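Local coordinates for diaminopimelate decarboxylase (Helicobacter pylori, PDB 2QGH), which catalyses the pyridoxal-phosphate-dependent decarboxylation of meso-diaminopimelate to L-lysine, the last step of bacterial lysine synthesis, at residues Val285-Glu298 / Glu363-Ala377. Residues are numbered along the deposited sequence; the frame is centred on the assembly and turned at random.
Sequences VAESGELITQVLYE and ELEPGDKIAIEKVGA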
loop_
_atom_site.group_PDB
_atom_site.type_symbol
_atom_site.label_atom_id
_atom_site.label_comp_id
_atom_site.label_asym_id
_atom_site.label_seq_id
_atom_site.Cartn_x
_atom_site.Cartn_y
_atom_site.Cartn_z
ATOM N N VAL A 285 19.869 1.439 -2.590
ATOM C CA VAL A 285 19.099 2.606 -3.000
ATOM C C VAL A 285 18.477 3.507 -1.940
ATOM O O VAL A 285 18.142 4.652 -2.235
ATOM C CB VAL A 285 17.949 2.193 -3.961
ATOM C CG1 VAL A 285 18.511 1.626 -5.237
ATOM C CG2 VAL A 285 17.048 1.166 -3.284
ATOM N N ALA A 286 18.304 3.010 -0.723
ATOM C CA ALA A 286 17.682 3.822 0.315
ATOM C C ALA A 286 18.126 5.293 0.324
ATOM O O ALA A 286 17.360 6.185 -0.056
ATOM C CB ALA A 286 17.924 3.199 1.681
ATOM N N GLU A 287 19.365 5.538 0.739
ATOM C CA GLU A 287 19.900 6.888 0.850
ATOM C C GLU A 287 19.805 7.793 -0.384
ATOM O O GLU A 287 19.575 8.997 -0.244
ATOM C CB GLU A 287 21.357 6.828 1.338
ATOM C CG GLU A 287 22.072 8.183 1.339
ATOM C CD GLU A 287 23.516 8.116 1.849
ATOM O OE1 GLU A 287 24.267 7.214 1.410
ATOM O OE2 GLU A 287 23.903 8.978 2.676
ATOM N N SER A 288 19.966 7.232 -1.579
ATOM C CA SER A 288 19.932 8.033 -2.807
ATOM C C SER A 288 18.589 8.677 -3.130
ATOM O O SER A 288 18.517 9.605 -3.935
ATOM C CB SER A 288 20.352 7.184 -4.014
ATOM O OG SER A 288 19.262 6.432 -4.529
ATOM N N GLY A 289 17.527 8.179 -2.515
ATOM C CA GLY A 289 16.211 8.717 -2.797
ATOM C C GLY A 289 15.590 9.543 -1.694
ATOM O O GLY A 289 15.685 9.213 -0.513
ATOM N N GLU A 290 14.953 10.637 -2.094
ATOM C CA GLU A 290 14.291 11.509 -1.147
ATOM C C GLU A 290 12.935 11.971 -1.655
ATOM O O GLU A 290 12.739 12.176 -2.853
ATOM C CB GLU A 290 15.189 12.698 -0.820
ATOM C CG GLU A 290 16.348 12.274 0.059
ATOM C CD GLU A 290 17.178 13.426 0.567
ATOM O OE1 GLU A 290 17.909 13.225 1.565
ATOM O OE2 GLU A 290 17.106 14.522 -0.032
ATOM N N LEU A 291 11.995 12.098 -0.728
ATOM C CA LEU A 291 10.645 12.527 -1.048
ATOM C C LEU A 291 10.473 14.022 -0.754
ATOM O O LEU A 291 10.323 14.438 0.399
ATOM C CB LEU A 291 9.636 11.698 -0.245
ATOM C CG LEU A 291 8.139 11.942 -0.444
ATOM C CD1 LEU A 291 7.804 12.105 -1.922
ATOM C CD2 LEU A 291 7.378 10.777 0.162
ATOM N N ILE A 292 10.514 14.817 -1.818
ATOM C CA ILE A 292 10.366 16.260 -1.718
ATOM C C ILE A 292 8.879 16.575 -1.788
ATOM O O ILE A 292 8.203 16.246 -2.766
ATOM C CB ILE A 292 11.090 16.986 -2.884
ATOM C CG1 ILE A 292 12.507 16.423 -3.065
ATOM C CG2 ILE A 292 11.130 18.486 -2.615
ATOM C CD1 ILE A 292 13.355 16.457 -1.818
ATOM N N THR A 293 8.386 17.227 -0.746
ATOM C CA THR A 293 6.985 17.573 -0.639
ATOM C C THR A 293 6.851 19.001 -0.114
ATOM O O THR A 293 7.669 19.465 0.690
ATOM C CB THR A 293 6.289 16.604 0.317
ATOM O OG1 THR A 293 4.930 16.998 0.506
ATOM C CG2 THR A 293 7.005 16.584 1.647
ATOM N N GLN A 294 5.807 19.687 -0.567
ATOM C CA GLN A 294 5.555 21.071 -0.177
ATOM C C GLN A 294 4.569 21.188 0.978
ATOM O O GLN A 294 3.693 20.344 1.143
ATOM C CB GLN A 294 5.027 21.845 -1.391
ATOM C CG GLN A 294 4.486 23.220 -1.078
ATOM C CD GLN A 294 4.006 23.951 -2.316
ATOM O OE1 GLN A 294 3.417 25.023 -2.222
ATOM N NE2 GLN A 294 4.263 23.376 -3.486
ATOM N N VAL A 295 4.716 22.240 1.776
ATOM C CA VAL A 295 3.821 22.466 2.909
ATOM C C VAL A 295 2.547 23.153 2.423
ATOM O O VAL A 295 2.614 24.149 1.717
ATOM C CB VAL A 295 4.472 23.373 3.968
ATOM C CG1 VAL A 295 3.498 23.612 5.123
ATOM C CG2 VAL A 295 5.755 22.746 4.468
ATOM N N LEU A 296 1.390 22.626 2.803
ATOM C CA LEU A 296 0.129 23.234 2.387
ATOM C C LEU A 296 -0.456 24.111 3.487
ATOM O O LEU A 296 -0.800 25.268 3.244
ATOM C CB LEU A 296 -0.877 22.155 1.989
ATOM C CG LEU A 296 -0.426 21.249 0.838
ATOM C CD1 LEU A 296 -1.474 20.175 0.599
ATOM C CD2 LEU A 296 -0.189 22.085 -0.429
ATOM N N TYR A 297 -0.560 23.558 4.693
ATOM C CA TYR A 297 -1.101 24.291 5.839
ATOM C C TYR A 297 -0.380 23.916 7.136
ATOM O O TYR A 297 0.315 22.904 7.202
ATOM C CB TYR A 297 -2.595 23.972 6.039
ATOM C CG TYR A 297 -3.439 24.021 4.789
ATOM C CD1 TYR A 297 -3.897 22.847 4.182
ATOM C CD2 TYR A 297 -3.759 25.241 4.194
ATOM C CE1 TYR A 297 -4.648 22.889 3.014
ATOM C CE2 TYR A 297 -4.504 25.295 3.032
ATOM C CZ TYR A 297 -4.945 24.121 2.442
ATOM O OH TYR A 297 -5.663 24.200 1.273
ATOM N N GLU A 298 -0.573 24.748 8.157
ATOM C CA GLU A 298 -0.043 24.543 9.505
ATOM C C GLU A 298 -1.307 24.577 10.355
ATOM O O GLU A 298 -2.152 25.448 10.168
ATOM C CB GLU A 298 0.886 25.687 9.923
ATOM C CG GLU A 298 2.352 25.495 9.549
ATOM C CD GLU A 298 3.248 25.258 10.763
ATOM O OE1 GLU A 298 4.469 25.074 10.581
ATOM O OE2 GLU A 298 2.731 25.260 11.896
ATOM N N GLU A 363 8.838 27.002 12.443
ATOM C CA GLU A 363 7.513 27.269 11.914
ATOM C C GLU A 363 7.669 27.419 10.413
ATOM O O GLU A 363 8.548 28.140 9.942
ATOM C CB GLU A 363 6.908 28.543 12.512
ATOM C CG GLU A 363 5.442 28.710 12.135
ATOM C CD GLU A 363 4.775 29.893 12.805
ATOM O OE1 GLU A 363 3.552 30.069 12.602
ATOM O OE2 GLU A 363 5.467 30.645 13.529
ATOM N N LEU A 364 6.833 26.712 9.662
ATOM C CA LEU A 364 6.893 26.766 8.206
ATOM C C LEU A 364 5.618 27.398 7.702
ATOM O O LEU A 364 4.630 27.490 8.428
ATOM C CB LEU A 364 7.021 25.359 7.615
ATOM C CG LEU A 364 8.211 24.476 8.012
ATOM C CD1 LEU A 364 7.924 23.034 7.625
ATOM C CD2 LEU A 364 9.481 24.972 7.337
ATOM N N GLU A 365 5.643 27.832 6.452
ATOM C CA GLU A 365 4.478 28.445 5.847
ATOM C C GLU A 365 4.150 27.784 4.515
ATOM O O GLU A 365 4.984 27.093 3.927
ATOM C CB GLU A 365 4.714 29.945 5.657
ATOM C CG GLU A 365 6.056 30.299 5.044
ATOM C CD GLU A 365 6.246 31.797 4.925
ATOM O OE1 GLU A 365 5.627 32.415 4.028
ATOM O OE2 GLU A 365 7.007 32.357 5.743
ATOM N N PRO A 366 2.916 27.981 4.030
ATOM C CA PRO A 366 2.474 27.402 2.760
ATOM C C PRO A 366 3.494 27.657 1.665
ATOM O O PRO A 366 3.855 28.801 1.391
ATOM C CB PRO A 366 1.156 28.121 2.503
ATOM C CG PRO A 366 0.622 28.323 3.890
ATOM C CD PRO A 366 1.850 28.805 4.630
ATOM N N GLY A 367 3.971 26.585 1.050
ATOM C CA GLY A 367 4.953 26.727 -0.001
ATOM C C GLY A 367 6.337 26.247 0.391
ATOM O O GLY A 367 7.138 25.917 -0.479
ATOM N N ASP A 368 6.634 26.206 1.687
ATOM C CA ASP A 368 7.954 25.750 2.114
ATOM C C ASP A 368 8.153 24.294 1.707
ATOM O O ASP A 368 7.213 23.495 1.729
ATOM C CB ASP A 368 8.136 25.893 3.632
ATOM C CG ASP A 368 8.362 27.331 4.066
ATOM O OD1 ASP A 368 9.021 28.087 3.323
ATOM O OD2 ASP A 368 7.893 27.701 5.165
ATOM N N LYS A 369 9.381 23.956 1.337
ATOM C CA LYS A 369 9.700 22.606 0.908
ATOM C C LYS A 369 10.516 21.819 1.934
ATOM O O LYS A 369 11.395 22.365 2.603
ATOM C CB LYS A 369 10.464 22.666 -0.412
ATOM C CG LYS A 369 9.790 23.533 -1.465
ATOM C CD LYS A 369 8.425 22.986 -1.861
ATOM C CE LYS A 369 7.724 23.923 -2.825
ATOM N NZ LYS A 369 8.479 24.107 -4.094
ATOM N N ILE A 370 10.204 20.534 2.062
ATOM C CA ILE A 370 10.925 19.658 2.971
ATOM C C ILE A 370 11.199 18.346 2.242
ATOM O O ILE A 370 10.541 18.022 1.255
ATOM C CB ILE A 370 10.115 19.352 4.260
ATOM C CG1 ILE A 370 9.085 18.256 3.991
ATOM C CG2 ILE A 370 9.425 20.613 4.751
ATOM C CD1 ILE A 370 8.353 17.809 5.222
ATOM N N ALA A 371 12.180 17.599 2.723
ATOM C CA ALA A 371 12.513 16.322 2.116
ATOM C C ALA A 371 12.502 15.234 3.174
ATOM O O ALA A 371 13.060 15.407 4.251
ATOM C CB ALA A 371 13.878 16.391 1.453
ATOM N N ILE A 372 11.828 14.128 2.873
ATOM C CA ILE A 372 11.776 12.985 3.774
ATOM C C ILE A 372 12.932 12.144 3.280
ATOM O O ILE A 372 12.961 11.757 2.113
ATOM C CB ILE A 372 10.463 12.203 3.626
ATOM C CG1 ILE A 372 9.282 13.109 3.999
ATOM C CG2 ILE A 372 10.488 10.971 4.511
ATOM C CD1 ILE A 372 7.919 12.439 3.868
ATOM N N GLU A 373 13.879 11.866 4.169
ATOM C CA GLU A 373 15.097 11.134 3.817
ATOM C C GLU A 373 15.093 9.604 3.719
ATOM O O GLU A 373 14.238 8.922 4.281
ATOM C CB GLU A 373 16.219 11.578 4.770
ATOM C CG GLU A 373 16.851 12.925 4.396
ATOM C CD GLU A 373 17.751 13.502 5.487
ATOM O OE1 GLU A 373 18.487 12.731 6.139
ATOM O OE2 GLU A 373 17.732 14.736 5.680
ATOM N N LYS A 374 16.078 9.089 2.985
ATOM C CA LYS A 374 16.278 7.652 2.787
ATOM C C LYS A 374 15.023 6.885 2.394
ATOM O O LYS A 374 14.731 5.823 2.957
ATOM C CB LYS A 374 16.870 7.027 4.058
ATOM C CG LYS A 374 18.114 7.719 4.572
ATOM C CD LYS A 374 18.693 6.987 5.766
ATOM C CE LYS A 374 19.822 7.789 6.405
ATOM N NZ LYS A 374 20.883 8.091 5.420
ATOM N N VAL A 375 14.298 7.420 1.415
ATOM C CA VAL A 375 13.066 6.814 0.923
ATOM C C VAL A 375 13.262 6.169 -0.448
ATOM O O VAL A 375 12.289 5.928 -1.168
ATOM C CB VAL A 375 11.943 7.862 0.798
ATOM C CG1 VAL A 375 11.669 8.489 2.140
ATOM C CG2 VAL A 375 12.338 8.921 -0.217
ATOM N N GLY A 376 14.519 5.895 -0.800
ATOM C CA GLY A 376 14.819 5.284 -2.084
ATOM C C GLY A 376 14.505 3.798 -2.151
ATOM O O GLY A 376 14.422 3.212 -3.230
ATOM N N ALA A 377 14.314 3.178 -0.994
ATOM C CA ALA A 377 14.011 1.755 -0.958
ATOM C C ALA A 377 12.633 1.538 -0.378
ATOM O O ALA A 377 12.288 2.118 0.650
ATOM C CB ALA A 377 15.039 1.024 -0.124
HETATM O O HOH W 1 18.569 10.358 1.597
#
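Two antiparallel strands of the C-terminal beta domain, 289-298 and 369-372, pair here, and at their barrel end the segment 363-377 runs on to A377, near the cofactor. L291 and I372 form one hydrogen-bonded pair, and T293 and I370 form the next. T293 N reaches I370 O at 3.0 Å. The side chains of both pairs share a face: L291 CB lies 4.0 Å from I372 CB, and the T293 methyl CG2 lies 3.6 Å from I370 CG1. T293 turns OG1 to D310 OD1, chi1 176° placing it opposite the backbone N, and keeps CG2 for I370, two jobs that suit a threonine. On the other face I292 CD1 packs on A371 CB, the small alanine suiting a place beside the isoleucine end, though the separation is doubtfully short, while the extended amide arm of Q294 crosses the bent aliphatic chain of K369.

This is the fold-type III layout of alanine racemase and its decarboxylase relatives, an eight-stranded alpha/beta barrel followed by a beta domain. Toward the barrel the chains close up at two glycines. G376 N meets A286 O at 3.0 Å, and G289 CA lies 3.8 Å from G376 CA, a closeness that glycine's lack of a side chain permits. A377 follows, its side chain about 6 Å from the pyridoxal phosphate. Between this closure and the strand pairs, E290 and E373 run side by side; the likeness of their charges is probably eased by R329, salt-bridged to E290. A water links E290 OE1 with K374 N.

At the far end the type II turn E365-D368 puts G367 at a positive phi (109°) that suits glycine, and G367 N bonds V295 O. Bent at chi2 (-111°), E298 brings OE1 to L364 N at 3.0 Å, met from above the carboxylate plane, while R305 of the same chain salt-bridges that oxygen.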